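Local coordinates for protein putative lipase/esterase (Lactobacillus plantarum WCFS1, PDB 3BXP) that probably hydrolyses carboxylic ester bonds, as a putative carboxylesterase or lipase of the alpha/beta hydrolase superfamily, at residues 6-11 and 15-20; 23-26 and 32-35; 196-201 and 208-213. All coordinates share one frame; numbering follows the deposited sequence. Where two conformers were deposited one is given.

Interaction 1: 6-11 and 15-20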
loop_
_atom_site.group_PDB
_atom_site.type_symbol
_atom_site.label_atom_id
_atom_site.label_comp_id
_atom_site.label_asym_id
_atom_site.label_seq_id
_atom_site.Cartn_x
_atom_site.Cartn_y
_atom_site.Cartn_z
ATOM N N GLN B 6 -11.003 -5.049 -33.817
ATOM C CA GLN B 6 -9.558 -5.216 -33.945
ATOM C C GLN B 6 -9.073 -4.191 -34.957
ATOM O O GLN B 6 -9.709 -3.987 -35.988
ATOM C CB GLN B 6 -9.229 -6.600 -34.547
ATOM C CG GLN B 6 -9.943 -7.770 -33.998
ATOM C CD GLN B 6 -9.443 -8.137 -32.676
ATOM O OE1 GLN B 6 -8.442 -7.585 -32.197
ATOM N NE2 GLN B 6 -10.107 -9.091 -32.047
ATOM N N ARG B 7 -7.960 -3.512 -34.669
ATOM C CA ARG B 7 -7.363 -2.599 -35.628
ATOM C C ARG B 7 -5.864 -2.603 -35.526
ATOM O O ARG B 7 -5.301 -2.878 -34.461
ATOM C CB ARG B 7 -7.766 -1.128 -35.397
ATOM C CG ARG B 7 -9.259 -0.770 -35.490
ATOM C CD ARG B 7 -9.791 -0.566 -36.919
ATOM N NE ARG B 7 -9.099 0.463 -37.686
ATOM C CZ ARG B 7 -9.526 1.712 -37.842
ATOM N NH1 ARG B 7 -10.644 2.107 -37.256
ATOM N NH2 ARG B 7 -8.826 2.577 -38.576
ATOM N N THR B 8 -5.234 -2.232 -36.639
ATOM C CA THR B 8 -3.808 -1.957 -36.682
ATOM C C THR B 8 -3.697 -0.467 -36.959
ATOM O O THR B 8 -4.177 0.041 -38.015
ATOM C CB THR B 8 -3.063 -2.757 -37.815
ATOM O OG1 THR B 8 -3.259 -4.161 -37.608
ATOM C CG2 THR B 8 -1.545 -2.482 -37.873
ATOM N N LEU B 9 -3.103 0.230 -36.002
ATOM C CA LEU B 9 -2.911 1.676 -36.090
ATOM C C LEU B 9 -1.473 1.912 -36.382
ATOM O O LEU B 9 -0.660 1.040 -36.289
ATOM C CB LEU B 9 -3.291 2.372 -34.773
ATOM C CG LEU B 9 -4.762 2.279 -34.311
ATOM C CD1 LEU B 9 -4.973 3.093 -33.054
ATOM C CD2 LEU B 9 -5.697 2.698 -35.425
ATOM N N ASN B 10 -1.154 3.143 -36.707
ATOM C CA ASN B 10 0.216 3.510 -37.085
ATOM C C ASN B 10 0.490 4.934 -36.694
ATOM O O ASN B 10 -0.342 5.840 -36.901
ATOM C CB ASN B 10 0.440 3.307 -38.580
ATOM C CG ASN B 10 1.927 3.415 -38.993
ATOM O OD1 ASN B 10 2.814 3.586 -38.163
ATOM N ND2 ASN B 10 2.191 3.261 -40.290
ATOM N N THR B 11 1.639 5.119 -36.076
ATOM C CA THR B 11 2.141 6.432 -35.767
ATOM C C THR B 11 3.649 6.300 -35.732
ATOM O O THR B 11 4.181 5.242 -35.379
ATOM C CB THR B 11 1.582 6.975 -34.402
ATOM O OG1 THR B 11 1.745 8.390 -34.335
ATOM C CG2 THR B 11 2.269 6.316 -33.173
ATOM N N PRO B 15 3.877 0.728 -36.573
ATOM C CA PRO B 15 2.515 0.205 -36.448
ATOM C C PRO B 15 2.348 -0.640 -35.225
ATOM O O PRO B 15 3.331 -1.190 -34.721
ATOM C CB PRO B 15 2.369 -0.673 -37.686
ATOM C CG PRO B 15 3.322 -0.103 -38.645
ATOM C CD PRO B 15 4.496 0.330 -37.853
ATOM N N PHE B 16 1.117 -0.729 -34.739
ATOM C CA PHE B 16 0.811 -1.460 -33.516
ATOM C C PHE B 16 -0.628 -1.898 -33.510
ATOM O O PHE B 16 -1.486 -1.265 -34.138
ATOM C CB PHE B 16 1.066 -0.622 -32.271
ATOM C CG PHE B 16 0.262 0.651 -32.211
ATOM C CD1 PHE B 16 0.638 1.755 -32.964
ATOM C CD2 PHE B 16 -0.859 0.759 -31.379
ATOM C CE1 PHE B 16 -0.083 2.920 -32.921
ATOM C CE2 PHE B 16 -1.578 1.943 -31.349
ATOM C CZ PHE B 16 -1.195 3.016 -32.090
ATOM N N GLN B 17 -0.898 -2.981 -32.798
ATOM C CA GLN B 17 -2.244 -3.518 -32.747
ATOM C C GLN B 17 -2.979 -3.266 -31.451
ATOM O O GLN B 17 -2.464 -3.406 -30.338
ATOM C CB GLN B 17 -2.242 -4.992 -33.081
ATOM C CG GLN B 17 -1.957 -5.216 -34.567
ATOM C CD GLN B 17 -1.736 -6.658 -34.871
ATOM O OE1 GLN B 17 -1.273 -7.404 -34.013
ATOM N NE2 GLN B 17 -2.060 -7.072 -36.096
ATOM N N ILE B 18 -4.241 -2.926 -31.640
ATOM C CA ILE B 18 -5.127 -2.695 -30.525
ATOM C C ILE B 18 -6.375 -3.550 -30.725
ATOM O O ILE B 18 -6.746 -3.889 -31.862
ATOM C CB ILE B 18 -5.538 -1.220 -30.443
ATOM C CG1 ILE B 18 -6.489 -0.879 -31.607
ATOM C CG2 ILE B 18 -4.294 -0.313 -30.336
ATOM C CD1 ILE B 18 -7.159 0.525 -31.461
ATOM N N THR B 19 -7.028 -3.892 -29.632
ATOM C CA THR B 19 -8.401 -4.431 -29.665
ATOM C C THR B 19 -9.250 -3.543 -28.777
ATOM O O THR B 19 -8.946 -3.345 -27.587
ATOM C CB THR B 19 -8.450 -5.879 -29.161
ATOM O OG1 THR B 19 -7.650 -6.693 -30.020
ATOM C CG2 THR B 19 -9.886 -6.446 -29.147
ATOM N N ALA B 20 -10.350 -3.055 -29.338
ATOM C CA ALA B 20 -11.339 -2.305 -28.564
ATOM C C ALA B 20 -12.534 -3.163 -28.218
ATOM O O ALA B 20 -13.036 -3.943 -29.014
ATOM C CB ALA B 20 -11.812 -1.062 -29.303
HETATM O O HOH W 1 -7.676 -9.454 -29.917
#
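Arg7 and Leu9 pair with Ile18 and Phe16 as two antiparallel hydrogen-bonded couples, on strand segments that run 152° apart with their axes 4.8 Å from each other. Arg7 N gives its hydrogen almost straight to Ile18 O over 3.1 Å, and Ile18 N returns a bond of 3.0 Å to Arg7 O. Leu9 N reaches Phe16 O at 2.9 Å, with Phe16 N bonded in turn to Leu9 O. Arg7, Leu9, Phe16 and Ile18 share one face, and the last three make its apolar part. With chi1 at 59°, the CG of Phe16 sits between its own N and carbonyl carbon, and the ring is turned beneath Leu9, whose CB lies over one face at 3.9 Å from the ring centroid. Leu9 CD1 also meets Ile18 CD1 at 3.7 Å. A serine in place of Phe16 would probably deprive Leu9 CB of its CH-pi partner and open a gap towards Thr93 of helix 85-99. On the other face, Thr19 OG1 donates to Gln6 OE1 at 2.5 Å, a doubtfully short length, while a water links Thr19 OG1 with Gln6 NE2. Helix 85-99 covers the Phe16 face, and Phe16 and Ile18 also touch Leu71 of strand 67-72, the neighbour of 16-23 in the sheet. The whole is a beta hairpin at the margin of an alpha/beta hydrolase sheet, with 2-9 outermost on this side within this chain.

Interaction 2: 23-26 and 32-35. With PGR (R-1,2-propanediol), chain L.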
loop_
_atom_site.group_PDB
_atom_site.type_symbol
_atom_site.label_atom_id
_atom_site.label_comp_id
_atom_site.label_asym_id
_atom_site.label_seq_id
_atom_site.Cartn_x
_atom_site.Cartn_y
_atom_site.Cartn_z
ATOM N N LEU B 23 -18.470 -1.334 -24.865
ATOM C CA LEU B 23 -19.688 -1.693 -24.109
ATOM C C LEU B 23 -20.940 -1.176 -24.801
ATOM O O LEU B 23 -21.005 -0.015 -25.177
ATOM C CB LEU B 23 -19.574 -1.148 -22.675
ATOM C CG LEU B 23 -20.560 -1.631 -21.621
ATOM C CD1 LEU B 23 -20.526 -3.130 -21.502
ATOM C CD2 LEU B 23 -20.208 -0.949 -20.286
ATOM N N ASP B 24 -21.936 -2.046 -24.968
ATOM C CA ASP B 24 -23.246 -1.627 -25.468
ATOM C C ASP B 24 -23.978 -0.680 -24.515
ATOM O O ASP B 24 -23.835 -0.737 -23.244
ATOM C CB ASP B 24 -24.200 -2.815 -25.702
ATOM C CG ASP B 24 -23.772 -3.715 -26.849
ATOM O OD1 ASP B 24 -22.964 -3.282 -27.677
ATOM O OD2 ASP B 24 -24.295 -4.848 -26.923
ATOM N N GLN B 25 -24.780 0.174 -25.138
ATOM C CA GLN B 25 -25.805 0.962 -24.430
ATOM C C GLN B 25 -26.920 0.036 -23.980
ATOM O O GLN B 25 -27.110 -1.020 -24.577
ATOM C CB GLN B 25 -26.335 2.054 -25.357
ATOM C CG GLN B 25 -25.301 3.123 -25.690
ATOM C CD GLN B 25 -24.888 3.892 -24.485
ATOM O OE1 GLN B 25 -25.751 4.432 -23.754
ATOM N NE2 GLN B 25 -23.585 3.964 -24.232
ATOM N N ILE B 26 -27.629 0.485 -22.949
ATOM C CA ILE B 26 -28.784 -0.213 -22.390
ATOM C C ILE B 26 -29.903 -0.316 -23.415
ATOM O O ILE B 26 -30.753 -1.220 -23.358
ATOM C CB ILE B 26 -29.279 0.509 -21.120
ATOM C CG1 ILE B 26 -28.357 0.203 -19.941
ATOM C CG2 ILE B 26 -30.688 0.078 -20.765
ATOM C CD1 ILE B 26 -28.127 -1.278 -19.698
ATOM N N ALA B 32 -27.511 8.555 -25.236
ATOM C CA ALA B 32 -26.358 7.753 -24.881
ATOM C C ALA B 32 -25.839 8.122 -23.499
ATOM O O ALA B 32 -25.947 9.278 -23.059
ATOM C CB ALA B 32 -25.251 7.892 -25.910
ATOM N N VAL B 33 -25.370 7.109 -22.802
ATOM C CA VAL B 33 -24.589 7.310 -21.572
ATOM C C VAL B 33 -23.147 7.051 -21.930
ATOM O O VAL B 33 -22.793 5.987 -22.436
ATOM C CB VAL B 33 -25.023 6.408 -20.438
ATOM C CG1 VAL B 33 -24.053 6.542 -19.274
ATOM C CG2 VAL B 33 -26.443 6.718 -20.048
ATOM N N ASP B 34 -22.325 8.082 -21.802
ATOM C CA ASP B 34 -20.933 7.981 -22.176
ATOM C C ASP B 34 -20.173 7.305 -21.056
ATOM O O ASP B 34 -20.213 7.760 -19.907
ATOM C CB ASP B 34 -20.330 9.355 -22.537
ATOM C CG ASP B 34 -20.888 9.910 -23.818
ATOM O OD1 ASP B 34 -21.222 9.156 -24.762
ATOM O OD2 ASP B 34 -20.965 11.138 -23.892
ATOM N N TYR B 35 -19.589 6.164 -21.371
ATOM C CA TYR B 35 -18.880 5.339 -20.382
ATOM C C TYR B 35 -17.426 5.739 -20.312
ATOM O O TYR B 35 -16.802 6.092 -21.334
ATOM C CB TYR B 35 -18.897 3.836 -20.732
ATOM C CG TYR B 35 -20.250 3.195 -20.840
ATOM C CD1 TYR B 35 -21.156 3.241 -19.807
ATOM C CD2 TYR B 35 -20.584 2.500 -21.987
ATOM C CE1 TYR B 35 -22.420 2.627 -19.949
ATOM C CE2 TYR B 35 -21.794 1.877 -22.123
ATOM C CZ TYR B 35 -22.702 1.933 -21.128
ATOM O OH TYR B 35 -23.903 1.257 -21.346
HETATM C C1 PGR L . -17.973 12.343 -25.845
HETATM C C2 PGR L . -18.821 12.805 -27.012
HETATM C C3 PGR L . -20.177 13.270 -26.492
HETATM O O1 PGR L . -18.713 11.245 -25.371
HETATM O O2 PGR L . -18.050 13.805 -27.666
HETATM O O HOH W 2 -26.618 2.927 -21.561
#
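Gln25 and Val33 carry the main polar link of this loop, since the side-chain amide of one takes hold of both backbone groups of the other. Gln25 NE2 donates to Val33 O at 2.8 Å, and Val33 N donates to Gln25 OE1 at 2.9 Å. The first bond is only moderately tilted from the carbonyl plane, whereas in the second the donor stands above the amide, 37° out of its plane. A bend at chi2 (-64°) turns the amide to meet Val33, and the two bonds together fix its rotation. A third hydrogen bond runs from the hydroxyl Tyr35 OH to the backbone Asp24 O, 2.8 Å long. One water ties the group together, donating to Gln25 OE1 and Tyr35 OH and accepting from Ile26 N. The ring contacts come next: Leu23 CD2 stands over one face of Tyr35, 3.8 Å from the centroid in a CH-pi contact, while Val33 O lies above the opposite face. Gln25 NE2 approaches Tyr35 CE2 obliquely at 3.5 Å, the amide and ring planes 27° apart. The contact closes the loop joining strands 16-23 and 35-41. Strand 67-72 runs between these two in the sheet, and His67 at its start serves both: its ring meets Tyr35 in a T-shaped stack, and its ND1 is hydrogen-bonded to Leu23 N. His105, just before the short strand 106-107, packs against Gln25 and Ala32.

Interaction 3: 196-201 and 208-213. With PGR (R-1,2-propanediol), chain K.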
loop_
_atom_site.group_PDB
_atom_site.type_symbol
_atom_site.label_atom_id
_atom_site.label_comp_id
_atom_site.label_asym_id
_atom_site.label_seq_id
_atom_site.Cartn_x
_atom_site.Cartn_y
_atom_site.Cartn_z
ATOM N N VAL B 196 -1.865 2.041 -7.367
ATOM C CA VAL B 196 -0.761 1.110 -7.560
ATOM C C VAL B 196 -0.962 -0.096 -6.626
ATOM O O VAL B 196 -1.301 0.044 -5.447
ATOM C CB VAL B 196 0.580 1.816 -7.242
ATOM C CG1 VAL B 196 1.801 0.938 -7.482
ATOM C CG2 VAL B 196 0.739 3.139 -7.974
ATOM N N TRP B 197 -0.760 -1.275 -7.159
ATOM C CA TRP B 197 -0.771 -2.523 -6.343
ATOM C C TRP B 197 0.307 -3.467 -6.790
ATOM O O TRP B 197 0.755 -3.458 -7.952
ATOM C CB TRP B 197 -2.146 -3.214 -6.325
ATOM C CG TRP B 197 -2.494 -3.887 -7.585
ATOM C CD1 TRP B 197 -3.075 -3.307 -8.685
ATOM C CD2 TRP B 197 -2.267 -5.264 -7.937
ATOM N NE1 TRP B 197 -3.233 -4.222 -9.669
ATOM C CE2 TRP B 197 -2.737 -5.435 -9.245
ATOM C CE3 TRP B 197 -1.681 -6.350 -7.295
ATOM C CZ2 TRP B 197 -2.670 -6.663 -9.896
ATOM C CZ3 TRP B 197 -1.644 -7.577 -7.948
ATOM C CH2 TRP B 197 -2.129 -7.714 -9.228
ATOM N N GLN B 198 0.763 -4.272 -5.846
ATOM C CA GLN B 198 1.709 -5.332 -6.156
ATOM C C GLN B 198 1.652 -6.354 -5.066
ATOM O O GLN B 198 1.075 -6.121 -4.031
ATOM C CB GLN B 198 3.121 -4.765 -6.292
ATOM C CG GLN B 198 4.192 -5.775 -6.730
ATOM C CD GLN B 198 5.436 -5.108 -7.304
ATOM O OE1 GLN B 198 5.699 -3.930 -7.051
ATOM N NE2 GLN B 198 6.238 -5.875 -8.024
ATOM N N THR B 199 2.281 -7.497 -5.270
ATOM C CA THR B 199 2.439 -8.422 -4.128
ATOM C C THR B 199 3.807 -8.344 -3.529
ATOM O O THR B 199 4.783 -8.097 -4.212
ATOM C CB THR B 199 2.126 -9.875 -4.476
ATOM O OG1 THR B 199 3.119 -10.385 -5.382
ATOM C CG2 THR B 199 0.742 -9.991 -5.091
ATOM N N ALA B 200 3.853 -8.532 -2.212
ATOM C CA ALA B 200 5.087 -8.310 -1.457
ATOM C C ALA B 200 6.150 -9.328 -1.867
ATOM O O ALA B 200 7.359 -9.050 -1.800
ATOM C CB ALA B 200 4.815 -8.399 0.063
ATOM N N THR B 201 5.653 -10.481 -2.299
ATOM C CA THR B 201 6.446 -11.691 -2.539
ATOM C C THR B 201 6.800 -11.883 -4.023
ATOM O O THR B 201 7.344 -12.917 -4.402
ATOM C CB THR B 201 5.674 -12.981 -2.099
ATOM O OG1 THR B 201 4.455 -13.114 -2.860
ATOM C CG2 THR B 201 5.354 -12.980 -0.615
ATOM N N ILE B 208 10.560 -3.134 -5.272
ATOM C CA ILE B 208 11.153 -1.825 -5.125
ATOM C C ILE B 208 10.659 -0.878 -6.215
ATOM O O ILE B 208 10.701 0.353 -6.079
ATOM C CB ILE B 208 12.696 -1.915 -5.159
ATOM C CG1 ILE B 208 13.319 -0.638 -4.621
ATOM C CG2 ILE B 208 13.154 -2.273 -6.521
ATOM C CD1 ILE B 208 13.054 -0.326 -3.123
ATOM N N ASN B 209 10.220 -1.432 -7.327
ATOM C CA ASN B 209 9.721 -0.623 -8.425
ATOM C C ASN B 209 8.499 0.185 -7.983
ATOM O O ASN B 209 8.397 1.383 -8.201
ATOM C CB ASN B 209 9.344 -1.517 -9.619
ATOM C CG ASN B 209 10.557 -1.916 -10.465
ATOM O OD1 ASN B 209 11.045 -1.131 -11.241
ATOM N ND2 ASN B 209 10.973 -3.195 -10.359
ATOM N N SER B 210 7.506 -0.493 -7.422
ATOM C CA SER B 210 6.298 0.242 -7.045
ATOM C C SER B 210 6.600 1.217 -5.895
ATOM O O SER B 210 6.016 2.293 -5.827
ATOM C CB SER B 210 5.123 -0.698 -6.738
ATOM O OG SER B 210 5.443 -1.631 -5.717
ATOM N N LEU B 211 7.466 0.812 -4.975
ATOM C CA LEU B 211 7.834 1.665 -3.832
ATOM C C LEU B 211 8.442 2.959 -4.370
ATOM O O LEU B 211 8.200 4.034 -3.874
ATOM C CB LEU B 211 8.863 0.945 -2.941
ATOM C CG LEU B 211 8.286 -0.186 -2.101
ATOM C CD1 LEU B 211 9.406 -1.097 -1.589
ATOM C CD2 LEU B 211 7.442 0.360 -0.892
ATOM N N LYS B 212 9.250 2.830 -5.400
ATOM C CA LYS B 212 9.921 4.001 -6.005
ATOM C C LYS B 212 8.886 4.964 -6.636
ATOM O O LYS B 212 8.940 6.180 -6.408
ATOM C CB LYS B 212 10.933 3.561 -7.066
ATOM C CG LYS B 212 12.194 2.994 -6.522
ATOM C CD LYS B 212 13.005 2.261 -7.600
ATOM C CE LYS B 212 14.450 2.005 -7.225
ATOM N NZ LYS B 212 15.350 3.185 -7.630
ATOM N N TYR B 213 7.936 4.453 -7.400
ATOM C CA TYR B 213 6.934 5.333 -8.042
ATOM C C TYR B 213 6.041 5.987 -6.951
ATOM O O TYR B 213 5.721 7.180 -6.969
ATOM C CB TYR B 213 6.065 4.517 -9.013
ATOM C CG TYR B 213 5.252 5.394 -9.896
ATOM C CD1 TYR B 213 5.856 6.238 -10.790
ATOM C CD2 TYR B 213 3.861 5.408 -9.827
ATOM C CE1 TYR B 213 5.122 7.095 -11.618
ATOM C CE2 TYR B 213 3.118 6.262 -10.639
ATOM C CZ TYR B 213 3.746 7.091 -11.532
ATOM O OH TYR B 213 2.979 7.947 -12.340
HETATM C C1 PGR K . 12.014 -5.118 -2.874
HETATM C C2 PGR K . 13.053 -4.747 -1.810
HETATM C C3 PGR K . 13.941 -5.945 -1.459
HETATM O O1 PGR K . 12.499 -5.206 -4.249
HETATM O O2 PGR K . 13.929 -3.640 -2.125
#
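Val196 and Ser210 meet inside a beta-alpha-beta crossover of the alpha/beta hydrolase fold, in which strand 194-199 leads through helix 208-219 to the neighbouring parallel strand 224-229. Strand and helix segments run nearly antiparallel, 157° apart, with their axes 9.0 Å from each other. Val196 faces the helix with both methyls: CG1 rests on Ser210 CB at 3.8 Å, and CG2 comes to the ring edge of Tyr213, with CD2 4.3 Å away. Tyr213 OH is hydrogen-bonded in turn to Asn127 ND2. Trp197 points the other way, stacking on Trp259. Gln198 faces the helix again, its CG anti to the backbone N (chi1 -175°) and the chain extended, which carries the amide to the serine. There Ser210 OG, in the carbonyl plane, is hydrogen-bonded to Gln198 OE1 at 2.7 Å; Pro207 O and Tyr226 OH are also hydrogen-bonded to this OG. Gln198 NE2 is held by Asp202 OD2, so both ends of the amide are gripped, which is likely to settle which is oxygen: a polar pair in a buried contact. Past the strand, Ala200 packs on Leu218 of the second subunit. That subunit borders the helix start too: a propanediol, probably from the crystallisation liquor, is hydrogen-bonded to Gln215 NE2 of the second subunit, and its O1 accepts a weak hydrogen bond of 3.0 Å from Ile208 N.

The three contacts sit at different places around one sheet: a border hairpin, a loop at the strand ends, and a strand-helix crossover near the other border. Interaction 2 follows interaction 1 directly in sequence, in the connection to strand 35-41, with centres 23 Å apart. Interaction 3 lies across the chain's centre from both, 30 Å from interaction 1 and 34 Å from interaction 2 between centres, and close to the second subunit. Interactions 1 and 3 share the sheet without touching, their nearest atoms about 19 Å apart. Between these borders runs strand 110-116, which leads into a probable nucleophile elbow at Ser117.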